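Local coordinates for fimbriae-associated protein FAP1 (Streptococcus parasanguinis, PDB 2X12) that probably serves as an adhesin of serine-rich fimbriae on the bacterial cell wall, with a role in biofilms and with adhesion modulated by pH, at residues 154-159 with 333-338; 211-216 with 260-265; 222-227 with 284-289; 229-234 with 271-276; 301-306 with 321-326. All coordinates share one frame; numbering follows the deposited sequence.

In the fold
Five contacts in an all-beta domain illustrate how bonding chemistry follows place in the fold. Interactions 2 and 4 are antiparallel strand pairs held by backbone bonds: interaction 2 is a surface contact at one end of the larger sheet, whereas interaction 4, partly buried, lies at the margin of the five-stranded sheet. Interactions 1, 3 and 5 dock loops by their side chains. Interactions 1 and 3 use neighbouring strands, and Val335 N lies 2.7 Å from Ile288 O, a probable hydrogen bond. Interactions 3 and 4 meet where Leu227 packs on Phe276. Interaction 1 is largely apolar, while interaction 5 relies on buried carboxylates; interactions 1 and 2 lie on opposite sides of the chain's centre.

Interaction 1 (154-159 with 333-338); sequences SDFSNG and YQVSGV
Asp155 OD2 is gripped by one hydrogen bond, from the backbone N of Thr152, and OD1 by a second, with Ser342 OG, so both carboxylate oxygens of this loop residue are held. The loop leaves strand 148-152 and closes over the end of strand 330-336, which lies between strands 162-163 and 287-295 in the larger antiparallel sheet of this all-beta fold. With the polar end of Asp155 tied elsewhere, most of the side-chain contact between the two segments falls to Phe156. The Phe156 ring, its CG anti to the carbonyl carbon (chi1 -44°), reaches in among three side chains. Val335 CG2 sits over one face, 4.2 Å from the centroid of the Phe156 ring and 15° off its normal, a CH-pi contact. Val338 CG2 comes in at the edge, in the ring plane, 3.8 Å from Phe156 CE1. Tyr333 approaches obliquely, with the planes of the Phe156 and Tyr333 rings at 45° and their centroids 6.0 Å apart. Its CE1 lies against Phe156 CB at 3.7 Å. Phe151 of strand 148-152 also touches both Phe156 and Val338. Farther along the loop, Gly159 CA comes to 3.7 Å from Ser336 O.

Interaction 2 (211-216 with 260-265); sequences LKTYTG and GTTKGV
Thr213 leads into an antiparallel two-strand ladder near one end of the larger sheet, and its side chain can be followed outward atom by atom. CB lies 3.5 Å from Gly264 O. From there OG1 takes the crowded position between the backbone N and the carbonyl carbon (chi1 69°), which puts it 2.8 Å from Gly264 O and 3.2 Å from Thr262 O; the hydroxyl has one proton and two acceptors, and which receives it is not settled. CG2, anti to the carbonyl carbon, also runs alongside Gly264 O. In the backbone beside it, Thr213 and Thr262 form a hydrogen-bonded pair. Thr213 N gives to Thr262 O at 3.1 Å from above the carbonyl plane, while Thr262 N returns a bond of 2.9 Å to Thr213 O, lying in the carbonyl plane but bent to 137°. Lys212 and Lys263 form the adjoining non-hydrogen-bonded pair, with side chains on the other face from the two threonines. The straightest bond comes where strand 254-263 has given way to loop: Gly264 N reaches Leu211 O at 2.7 Å and 170°. At the other end of the contact the Thr261 methyl CG2 rests over one face of the Tyr214 ring.

Interaction 3 (222-227 with 284-289); sequences SSDSKL and ADLEIK
Both key side chains of the 222-227 loop leave the backbone with CG anti to N: Asp224 at chi1 -150° and Leu227 at chi1 -162°. The first torsion swings the carboxylate onto the chain leading into strand 287-295, and the second brings the isobutyl group beside it. Asp224 OD2 accepts from Glu287 N, a weak bond of 3.4 Å. That oxygen also lies 3.2 Å from Asp285 O, an unbonded approach of two acceptors. Lys226 N gives to Asp224 OD1 at 3.0 Å, meeting it from above the carboxylate plane and closing an Asx turn; one carboxylate thus shapes the connection from strand 212-220 of the larger sheet to strand 227-235 of the five-stranded one, while reaching the start of strand 287-295, which lies beside 212-220. Inward of the polar pair, Leu227 CD1 meets Leu286 CD1 obliquely at 3.6 Å. Its other methyl, CD2, lies 3.9 Å from Ile288 CB, the two side chains crossing at about a right angle. Phe276 of strand 268-276 touches both leucines, and Ile288 also reaches Trp193. On the side of the exposed Ser223, Glu287 extends beyond CG and brings OE1 to 3.3 Å from Ser223 CB.

Interaction 4 (229-234 with 271-276); sequences TPTNVL and TFDTAF
Leu234 N gives the straightest bond of this strand pair to Thr271 O, 2.7 Å at 176° and nearly along the C=O axis. Thr271 N returns one of 3.0 Å to Leu234 O, from above the carbonyl plane. A second reciprocal pair joins Thr231 and Asp273: Thr231 N to Asp273 O at 2.9 Å, and Asp273 N to Thr231 O at 3.0 Å. Between these two antiparallel hydrogen-bonded pairs the register slips by one residue, a beta bulge, and Asn232 takes up the extra step with positive phi (51°) as the chain turns its corner. The side chains of Thr231, Asp273, Leu234 and Thr271 lie on one face; there Thr231 OG1 stands 3.5 Å from Asp273 CB, while Asp273 OD1 is bound by Ser192 OG. Elsewhere the packing is apolar. Val233 CG2 lies alongside Phe272 CB at 3.6 Å, and Pro230 CB comes to 3.9 Å from Phe272 CD1. Trp193 stacks on the Phe272 ring and also bonds Thr274 OG1. Since all four bonds across the pair are between main-chain atoms, this join of the outermost strand 227-235 to its neighbour should depend little on side-chain charge; the apolar contacts of Phe272 with Pro230 and Val233 lie on the other side from Asp273.

Interaction 5 (301-306 with 321-326); sequences FYEDGS and VIANDS
Asn324 is met on several sides by the loop before strand 307-311, in a polar network just past the end of strand 318-322. Both protons of its ND2 are spoken for. One goes to Tyr302 O at 2.9 Å, in the plane of the carbonyl and on a lone pair; the other goes to Asp304 OD1 at 2.8 Å and 173°. Both acceptors lie close to the amide plane, which fixes the rotation of the group. Asp304 OD1 is the most heavily used acceptor, taking three donors in all. Besides Asn324 ND2 it receives Ser306 N at 2.9 Å, which closes an Asx turn, and Ser306 OG at 2.6 Å. Its partner OD2 is satisfied by Asn249 ND2 and Ser251 OG. Glu303, bent at chi2 (-62°), slides past Asn324 in the opposite sense and turns its carboxylate to two successive backbone N-H groups. Asn324 N gives to Glu303 OE1 at 2.7 Å and 177°, and Asp325 N to Glu303 OE2 at 3.2 Å, each oxygen using its syn lone pair. Tyr302 OH gives its proton to Gly253 O. So dense a set of donors around the two buried carboxylates would be expected to favour their ionised forms; the hydrogen bonds across come from N-H donors of 324-325, two from the backbone and two from the Asn324 amide, meeting two carboxylates and one carbonyl.

Interaction 1 (154-159 with 333-338)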
# COMPACT_ATOMS: atom_id res chain seq x y z
N SER A 154 0.42 1.18 13.91
CA SER A 154 0.21 1.91 15.14
C SER A 154 1.42 2.80 15.52
O SER A 154 1.36 3.61 16.46
CB SER A 154 -0.16 0.96 16.27
OG SER A 154 0.94 0.17 16.64
N ASP A 155 2.53 2.62 14.81
CA ASP A 155 3.69 3.47 15.00
C ASP A 155 3.67 4.70 14.07
O ASP A 155 4.57 5.57 14.14
CB ASP A 155 5.00 2.68 14.81
CG ASP A 155 5.21 1.58 15.87
OD1 ASP A 155 5.33 1.89 17.08
OD2 ASP A 155 5.28 0.41 15.46
N PHE A 156 2.64 4.78 13.22
CA PHE A 156 2.45 5.94 12.38
C PHE A 156 1.19 6.72 12.68
O PHE A 156 0.99 7.73 12.07
CB PHE A 156 2.37 5.50 10.96
CG PHE A 156 3.41 4.48 10.56
CD1 PHE A 156 4.74 4.66 10.81
CD2 PHE A 156 3.05 3.37 9.81
CE1 PHE A 156 5.71 3.72 10.34
CE2 PHE A 156 4.03 2.44 9.33
CZ PHE A 156 5.33 2.61 9.62
N SER A 157 0.35 6.25 13.59
CA SER A 157 -0.83 6.99 14.06
C SER A 157 -0.86 8.50 13.80
O SER A 157 -1.86 9.05 13.23
CB SER A 157 -0.95 6.89 15.59
OG SER A 157 -0.14 5.86 16.13
N ASN A 158 0.18 9.19 14.27
CA ASN A 158 0.12 10.64 14.42
C ASN A 158 0.10 11.39 13.11
O ASN A 158 -0.74 12.26 12.90
CB ASN A 158 1.27 11.15 15.28
CG ASN A 158 1.15 10.68 16.66
OD1 ASN A 158 0.09 10.17 17.03
ND2 ASN A 158 2.20 10.81 17.44
N GLY A 159 1.01 11.05 12.24
CA GLY A 159 0.99 11.64 10.94
C GLY A 159 0.46 10.66 9.95
O GLY A 159 0.60 9.42 10.09
N TYR A 333 -2.05 3.04 2.95
CA TYR A 333 -1.68 3.94 3.98
C TYR A 333 -0.70 4.91 3.46
O TYR A 333 0.06 4.59 2.56
CB TYR A 333 -1.03 3.13 5.07
CG TYR A 333 -1.01 3.82 6.40
CD1 TYR A 333 0.04 4.60 6.77
CD2 TYR A 333 -2.05 3.68 7.28
CE1 TYR A 333 0.06 5.19 8.03
CE2 TYR A 333 -2.05 4.29 8.50
CZ TYR A 333 -1.00 5.04 8.88
OH TYR A 333 -1.03 5.65 10.14
N GLN A 334 -0.71 6.11 4.00
CA GLN A 334 0.29 7.13 3.68
C GLN A 334 1.08 7.35 4.96
O GLN A 334 0.50 7.64 6.00
CB GLN A 334 -0.40 8.41 3.30
CG GLN A 334 0.47 9.64 3.33
CD GLN A 334 0.72 10.20 1.95
OE1 GLN A 334 -0.17 10.51 1.21
NE2 GLN A 334 1.91 10.30 1.61
N VAL A 335 2.38 7.20 4.93
CA VAL A 335 3.15 7.47 6.12
C VAL A 335 3.62 8.89 6.08
O VAL A 335 4.02 9.38 5.04
CB VAL A 335 4.35 6.58 6.20
CG1 VAL A 335 5.20 6.96 7.41
CG2 VAL A 335 3.92 5.15 6.24
N SER A 336 3.60 9.57 7.21
CA SER A 336 4.08 10.93 7.22
C SER A 336 4.70 11.19 8.56
O SER A 336 4.28 12.07 9.31
CB SER A 336 2.99 11.95 6.89
OG SER A 336 3.59 13.19 6.55
N GLY A 337 5.75 10.41 8.80
CA GLY A 337 6.52 10.44 10.02
C GLY A 337 6.18 9.26 10.92
O GLY A 337 5.01 8.91 11.12
N VAL A 338 7.24 8.66 11.45
CA VAL A 338 7.15 7.66 12.46
C VAL A 338 6.91 8.41 13.73
O VAL A 338 7.57 9.37 13.99
CB VAL A 338 8.47 6.92 12.55
CG1 VAL A 338 8.55 6.15 13.84
CG2 VAL A 338 8.60 6.01 11.36

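Interaction 2 (211-216 with 260-265)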
# COMPACT_ATOMS: atom_id res chain seq x y z
N LEU A 211 -12.08 -16.59 -11.86
CA LEU A 211 -11.32 -15.54 -12.49
C LEU A 211 -9.85 -15.66 -12.23
O LEU A 211 -9.45 -16.28 -11.27
CB LEU A 211 -11.78 -14.19 -11.99
CG LEU A 211 -13.16 -13.78 -12.45
CD1 LEU A 211 -13.46 -12.39 -11.85
CD2 LEU A 211 -13.23 -13.81 -13.97
N LYS A 212 -9.07 -15.00 -13.07
CA LYS A 212 -7.64 -15.04 -12.95
C LYS A 212 -7.19 -13.67 -12.56
O LYS A 212 -6.93 -12.82 -13.40
CB LYS A 212 -7.03 -15.52 -14.25
CG LYS A 212 -6.85 -17.04 -14.22
CD LYS A 212 -6.75 -17.77 -15.65
CE LYS A 212 -6.52 -19.36 -15.50
NZ LYS A 212 -7.52 -20.27 -16.24
N THR A 213 -7.09 -13.47 -11.25
CA THR A 213 -6.86 -12.16 -10.70
C THR A 213 -5.40 -11.76 -10.62
O THR A 213 -4.51 -12.61 -10.49
CB THR A 213 -7.47 -12.05 -9.30
OG1 THR A 213 -6.74 -12.87 -8.38
CG2 THR A 213 -8.91 -12.53 -9.35
N TYR A 214 -5.20 -10.45 -10.69
CA TYR A 214 -3.90 -9.86 -10.50
C TYR A 214 -3.90 -8.99 -9.24
O TYR A 214 -4.89 -8.30 -8.96
CB TYR A 214 -3.56 -8.97 -11.66
CG TYR A 214 -3.04 -9.69 -12.84
CD1 TYR A 214 -3.86 -9.95 -13.90
CD2 TYR A 214 -1.73 -10.10 -12.93
CE1 TYR A 214 -3.41 -10.62 -15.02
CE2 TYR A 214 -1.26 -10.78 -14.06
CZ TYR A 214 -2.13 -11.02 -15.11
OH TYR A 214 -1.82 -11.67 -16.26
N THR A 215 -2.79 -8.97 -8.53
CA THR A 215 -2.67 -8.06 -7.41
C THR A 215 -1.60 -7.02 -7.71
O THR A 215 -0.67 -7.29 -8.49
CB THR A 215 -2.38 -8.86 -6.16
OG1 THR A 215 -3.49 -9.79 -5.97
CG2 THR A 215 -2.18 -7.95 -4.96
N GLY A 216 -1.73 -5.84 -7.15
CA GLY A 216 -0.75 -4.82 -7.39
C GLY A 216 -0.58 -3.93 -6.19
O GLY A 216 -1.52 -3.81 -5.39
N GLY A 260 2.25 -13.20 -12.12
CA GLY A 260 1.28 -14.29 -12.21
C GLY A 260 -0.08 -13.90 -11.66
O GLY A 260 -0.23 -12.91 -10.88
N THR A 261 -1.07 -14.69 -12.04
CA THR A 261 -2.43 -14.52 -11.54
C THR A 261 -2.74 -15.52 -10.41
O THR A 261 -1.96 -16.39 -10.05
CB THR A 261 -3.43 -14.73 -12.70
OG1 THR A 261 -3.25 -16.03 -13.30
CG2 THR A 261 -3.25 -13.66 -13.75
N THR A 262 -3.93 -15.39 -9.87
CA THR A 262 -4.38 -16.24 -8.79
C THR A 262 -5.77 -16.69 -9.10
O THR A 262 -6.63 -15.87 -9.36
CB THR A 262 -4.38 -15.42 -7.52
OG1 THR A 262 -3.03 -15.12 -7.20
CG2 THR A 262 -5.00 -16.18 -6.39
N LYS A 263 -6.02 -18.00 -9.08
CA LYS A 263 -7.37 -18.43 -9.38
C LYS A 263 -8.23 -17.90 -8.29
O LYS A 263 -8.07 -18.26 -7.14
CB LYS A 263 -7.55 -19.97 -9.53
CG LYS A 263 -8.60 -20.32 -10.65
CD LYS A 263 -8.93 -21.82 -10.78
CE LYS A 263 -9.98 -22.31 -9.72
NZ LYS A 263 -10.58 -23.68 -9.97
N GLY A 264 -9.13 -17.01 -8.64
CA GLY A 264 -10.09 -16.50 -7.68
C GLY A 264 -9.46 -15.38 -6.90
O GLY A 264 -8.47 -14.80 -7.34
N VAL A 265 -10.04 -15.09 -5.74
CA VAL A 265 -9.60 -13.99 -4.88
C VAL A 265 -8.98 -14.55 -3.60
O VAL A 265 -9.58 -15.39 -2.96
CB VAL A 265 -10.83 -13.10 -4.55
CG1 VAL A 265 -10.48 -11.99 -3.58
CG2 VAL A 265 -11.40 -12.52 -5.82

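Interaction 3 (222-227 with 284-289)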
# COMPACT_ATOMS: atom_id res chain seq x y z
N SER A 222 8.36 9.61 -3.68
CA SER A 222 8.85 10.81 -4.30
C SER A 222 8.83 12.04 -3.37
O SER A 222 9.55 13.00 -3.63
CB SER A 222 8.06 11.11 -5.54
OG SER A 222 6.98 11.95 -5.19
N SER A 223 8.02 12.04 -2.32
CA SER A 223 7.98 13.19 -1.43
C SER A 223 9.14 13.16 -0.47
O SER A 223 9.41 14.17 0.18
CB SER A 223 6.69 13.22 -0.61
OG SER A 223 5.52 13.24 -1.41
N ASP A 224 9.82 12.01 -0.33
CA ASP A 224 11.02 11.94 0.49
C ASP A 224 12.25 11.80 -0.39
O ASP A 224 12.35 10.94 -1.32
CB ASP A 224 10.95 10.80 1.49
CG ASP A 224 11.75 11.08 2.79
OD1 ASP A 224 12.71 11.92 2.80
OD2 ASP A 224 11.41 10.44 3.82
N SER A 225 13.15 12.72 -0.13
CA SER A 225 14.37 12.79 -0.85
C SER A 225 15.38 11.88 -0.16
O SER A 225 16.45 11.67 -0.67
CB SER A 225 14.86 14.22 -0.84
OG SER A 225 14.86 14.70 0.50
N LYS A 226 15.05 11.37 1.01
CA LYS A 226 15.97 10.47 1.72
C LYS A 226 15.62 9.01 1.47
O LYS A 226 16.38 8.09 1.73
CB LYS A 226 15.92 10.79 3.21
CG LYS A 226 16.40 12.19 3.51
CD LYS A 226 16.00 12.65 4.90
CE LYS A 226 17.18 13.36 5.62
NZ LYS A 226 17.89 14.41 4.80
N LEU A 227 14.42 8.82 0.95
CA LEU A 227 13.93 7.50 0.68
C LEU A 227 13.93 7.33 -0.82
O LEU A 227 13.40 8.16 -1.57
CB LEU A 227 12.52 7.36 1.23
CG LEU A 227 11.94 5.97 1.43
CD1 LEU A 227 12.60 5.27 2.57
CD2 LEU A 227 10.48 6.13 1.71
N ALA A 284 11.20 10.95 11.54
CA ALA A 284 10.03 11.80 11.85
C ALA A 284 9.45 12.45 10.61
O ALA A 284 8.37 13.08 10.67
CB ALA A 284 10.36 12.84 12.92
N ASP A 285 10.14 12.26 9.48
CA ASP A 285 9.80 12.88 8.18
C ASP A 285 9.74 11.89 7.01
O ASP A 285 9.72 12.30 5.87
CB ASP A 285 10.81 13.99 7.89
CG ASP A 285 10.49 15.27 8.64
OD1 ASP A 285 9.39 15.78 8.32
OD2 ASP A 285 11.28 15.74 9.52
N LEU A 286 9.70 10.61 7.33
CA LEU A 286 9.55 9.57 6.33
C LEU A 286 8.17 9.64 5.70
O LEU A 286 7.16 9.42 6.35
CB LEU A 286 9.70 8.20 7.01
CG LEU A 286 9.53 6.93 6.19
CD1 LEU A 286 10.77 6.64 5.37
CD2 LEU A 286 9.21 5.75 7.12
N GLU A 287 8.13 9.92 4.42
CA GLU A 287 6.88 10.02 3.72
C GLU A 287 6.82 8.97 2.62
O GLU A 287 7.59 9.01 1.66
CB GLU A 287 6.74 11.44 3.16
CG GLU A 287 6.29 12.51 4.19
CD GLU A 287 6.71 13.95 3.81
OE1 GLU A 287 6.75 14.21 2.58
OE2 GLU A 287 7.02 14.82 4.71
N ILE A 288 5.87 8.05 2.73
CA ILE A 288 5.73 7.01 1.72
C ILE A 288 4.29 6.59 1.65
O ILE A 288 3.63 6.58 2.67
CB ILE A 288 6.62 5.81 2.02
CG1 ILE A 288 6.53 4.79 0.90
CG2 ILE A 288 6.23 5.16 3.34
CD1 ILE A 288 7.26 3.55 1.23
N LYS A 289 3.80 6.26 0.46
CA LYS A 289 2.39 5.91 0.29
C LYS A 289 2.28 4.58 -0.37
O LYS A 289 3.03 4.32 -1.29
CB LYS A 289 1.69 6.95 -0.59
CG LYS A 289 0.15 6.86 -0.63
CD LYS A 289 -0.44 8.14 -1.29
CE LYS A 289 -1.91 7.97 -1.69
NZ LYS A 289 -2.32 8.90 -2.73

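Interaction 4 (229-234 with 271-276)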
# COMPACT_ATOMS: atom_id res chain seq x y z
N THR A 229 13.58 4.97 -4.49
CA THR A 229 12.50 4.13 -4.99
C THR A 229 12.68 2.74 -4.39
O THR A 229 13.75 2.46 -3.84
CB THR A 229 12.47 4.02 -6.52
OG1 THR A 229 13.72 3.54 -6.98
CG2 THR A 229 12.15 5.38 -7.18
N PRO A 230 11.62 1.89 -4.47
CA PRO A 230 11.70 0.58 -3.84
C PRO A 230 12.37 -0.47 -4.72
O PRO A 230 12.34 -0.40 -5.96
CB PRO A 230 10.23 0.22 -3.63
CG PRO A 230 9.52 0.87 -4.72
CD PRO A 230 10.28 2.15 -5.01
N THR A 231 12.97 -1.46 -4.06
CA THR A 231 13.63 -2.54 -4.77
C THR A 231 13.04 -3.87 -4.33
O THR A 231 12.32 -3.95 -3.33
CB THR A 231 15.15 -2.52 -4.52
OG1 THR A 231 15.43 -2.74 -3.11
CG2 THR A 231 15.76 -1.16 -4.98
N ASN A 232 13.32 -4.90 -5.12
CA ASN A 232 12.95 -6.26 -4.78
C ASN A 232 11.46 -6.35 -4.41
O ASN A 232 11.09 -6.96 -3.40
CB ASN A 232 13.87 -6.71 -3.63
CG ASN A 232 13.79 -8.21 -3.37
OD1 ASN A 232 13.51 -9.01 -4.27
ND2 ASN A 232 14.02 -8.60 -2.12
N VAL A 233 10.61 -5.73 -5.22
CA VAL A 233 9.19 -5.70 -4.90
C VAL A 233 8.57 -7.02 -5.29
O VAL A 233 8.60 -7.41 -6.47
CB VAL A 233 8.46 -4.62 -5.66
CG1 VAL A 233 7.02 -4.68 -5.35
CG2 VAL A 233 9.02 -3.26 -5.32
N LEU A 234 8.02 -7.73 -4.30
CA LEU A 234 7.50 -9.06 -4.54
C LEU A 234 6.07 -9.16 -4.11
O LEU A 234 5.64 -8.44 -3.26
CB LEU A 234 8.33 -10.10 -3.78
CG LEU A 234 9.84 -10.20 -4.06
CD1 LEU A 234 10.36 -11.38 -3.28
CD2 LEU A 234 10.23 -10.27 -5.57
N THR A 271 5.73 -7.44 -0.38
CA THR A 271 6.95 -7.00 0.29
C THR A 271 7.89 -6.28 -0.68
O THR A 271 7.93 -6.57 -1.89
CB THR A 271 7.75 -8.15 0.83
OG1 THR A 271 8.15 -8.96 -0.27
CG2 THR A 271 6.94 -8.95 1.75
N PHE A 272 8.66 -5.35 -0.12
CA PHE A 272 9.65 -4.57 -0.86
C PHE A 272 10.59 -3.87 0.11
O PHE A 272 10.35 -3.85 1.32
CB PHE A 272 8.97 -3.53 -1.76
CG PHE A 272 8.09 -2.58 -1.01
CD1 PHE A 272 8.57 -1.39 -0.53
CD2 PHE A 272 6.77 -2.90 -0.76
CE1 PHE A 272 7.73 -0.51 0.18
CE2 PHE A 272 5.93 -2.03 -0.05
CZ PHE A 272 6.41 -0.86 0.42
N ASP A 273 11.66 -3.31 -0.44
CA ASP A 273 12.72 -2.68 0.31
C ASP A 273 12.82 -1.23 -0.15
O ASP A 273 12.51 -0.92 -1.29
CB ASP A 273 14.03 -3.41 0.03
CG ASP A 273 14.03 -4.84 0.55
OD1 ASP A 273 13.13 -5.13 1.39
OD2 ASP A 273 14.92 -5.65 0.13
N THR A 274 13.26 -0.35 0.72
CA THR A 274 13.49 1.02 0.35
C THR A 274 14.71 1.49 1.07
O THR A 274 14.75 1.44 2.29
CB THR A 274 12.29 1.90 0.78
OG1 THR A 274 12.19 1.99 2.20
CG2 THR A 274 10.99 1.34 0.29
N ALA A 275 15.72 1.95 0.37
CA ALA A 275 16.92 2.46 1.06
C ALA A 275 16.65 3.85 1.67
O ALA A 275 16.01 4.70 1.05
CB ALA A 275 18.16 2.46 0.12
N PHE A 276 17.09 4.06 2.91
CA PHE A 276 16.83 5.32 3.62
C PHE A 276 18.15 5.98 4.03
O PHE A 276 18.90 5.41 4.77
CB PHE A 276 15.98 5.07 4.86
CG PHE A 276 15.57 6.31 5.60
CD1 PHE A 276 16.15 6.65 6.79
CD2 PHE A 276 14.62 7.15 5.11
CE1 PHE A 276 15.77 7.79 7.48
CE2 PHE A 276 14.25 8.31 5.82
CZ PHE A 276 14.82 8.61 6.99

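Interaction 5 (301-306 with 321-326)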
# COMPACT_ATOMS: atom_id res chain seq x y z
N PHE A 301 -2.68 -1.72 -14.82
CA PHE A 301 -3.45 -0.75 -14.06
C PHE A 301 -2.61 0.15 -13.18
O PHE A 301 -1.53 -0.23 -12.80
CB PHE A 301 -4.50 -1.47 -13.23
CG PHE A 301 -3.94 -2.45 -12.27
CD1 PHE A 301 -3.67 -3.74 -12.67
CD2 PHE A 301 -3.73 -2.11 -10.98
CE1 PHE A 301 -3.18 -4.67 -11.80
CE2 PHE A 301 -3.24 -3.03 -10.10
CZ PHE A 301 -2.98 -4.32 -10.50
N TYR A 302 -3.12 1.35 -12.89
CA TYR A 302 -2.39 2.30 -12.07
C TYR A 302 -3.39 2.89 -11.14
O TYR A 302 -4.17 3.73 -11.54
CB TYR A 302 -1.74 3.35 -12.96
CG TYR A 302 -0.74 4.30 -12.32
CD1 TYR A 302 0.59 3.98 -12.23
CD2 TYR A 302 -1.11 5.54 -11.91
CE1 TYR A 302 1.49 4.85 -11.68
CE2 TYR A 302 -0.18 6.43 -11.37
CZ TYR A 302 1.10 6.07 -11.26
OH TYR A 302 2.00 6.99 -10.75
N GLU A 303 -3.42 2.39 -9.92
CA GLU A 303 -4.33 2.86 -8.89
C GLU A 303 -3.46 3.48 -7.83
O GLU A 303 -3.00 2.82 -6.89
CB GLU A 303 -5.14 1.69 -8.36
CG GLU A 303 -5.97 1.00 -9.44
CD GLU A 303 -7.03 1.92 -10.10
OE1 GLU A 303 -7.33 2.99 -9.48
OE2 GLU A 303 -7.52 1.57 -11.23
N ASP A 304 -3.13 4.75 -8.11
CA ASP A 304 -2.59 5.70 -7.14
C ASP A 304 -3.83 6.05 -6.40
O ASP A 304 -4.90 5.49 -6.75
CB ASP A 304 -2.02 6.93 -7.84
CG ASP A 304 -3.04 7.66 -8.73
OD1 ASP A 304 -4.25 7.36 -8.63
OD2 ASP A 304 -2.64 8.57 -9.52
N GLY A 305 -3.79 6.95 -5.45
CA GLY A 305 -5.05 7.22 -4.75
C GLY A 305 -5.67 8.51 -5.18
O GLY A 305 -6.25 9.22 -4.36
N SER A 306 -5.52 8.86 -6.44
CA SER A 306 -5.71 10.25 -6.79
C SER A 306 -7.16 10.68 -6.73
O SER A 306 -7.41 11.84 -6.56
CB SER A 306 -5.13 10.55 -8.15
OG SER A 306 -5.56 9.59 -9.08
N VAL A 321 -10.72 5.33 -1.29
CA VAL A 321 -10.27 5.45 -2.70
C VAL A 321 -11.32 5.09 -3.75
O VAL A 321 -12.09 4.11 -3.59
CB VAL A 321 -9.07 4.54 -2.96
CG1 VAL A 321 -8.70 4.58 -4.46
CG2 VAL A 321 -7.89 4.96 -2.09
N ILE A 322 -11.36 5.88 -4.81
CA ILE A 322 -12.16 5.59 -5.98
C ILE A 322 -11.23 5.11 -7.08
O ILE A 322 -10.17 5.73 -7.36
CB ILE A 322 -12.91 6.81 -6.48
CG1 ILE A 322 -14.07 7.17 -5.53
CG2 ILE A 322 -13.44 6.58 -7.90
CD1 ILE A 322 -14.38 8.69 -5.43
N ALA A 323 -11.61 4.02 -7.73
CA ALA A 323 -10.70 3.41 -8.66
C ALA A 323 -10.59 4.32 -9.83
O ALA A 323 -11.54 5.02 -10.17
CB ALA A 323 -11.20 2.06 -9.06
N ASN A 324 -9.40 4.36 -10.43
CA ASN A 324 -9.20 5.15 -11.64
C ASN A 324 -9.89 4.47 -12.83
O ASN A 324 -10.42 5.11 -13.72
CB ASN A 324 -7.69 5.36 -11.91
CG ASN A 324 -7.02 6.25 -10.86
OD1 ASN A 324 -7.65 7.14 -10.29
ND2 ASN A 324 -5.74 5.99 -10.58
N ASP A 325 -9.88 3.15 -12.80
CA ASP A 325 -10.52 2.34 -13.79
C ASP A 325 -11.03 1.04 -13.17
O ASP A 325 -12.10 1.00 -12.55
CB ASP A 325 -9.54 2.01 -14.93
CG ASP A 325 -9.91 2.70 -16.27
OD1 ASP A 325 -9.06 3.55 -16.72
OD2 ASP A 325 -11.03 2.37 -16.83
N SER A 326 -10.21 0.00 -13.31
CA SER A 326 -10.67 -1.37 -13.24
C SER A 326 -10.14 -2.05 -11.99
O SER A 326 -10.38 -3.25 -11.75
CB SER A 326 -10.19 -2.11 -14.49
OG SER A 326 -8.77 -2.07 -14.51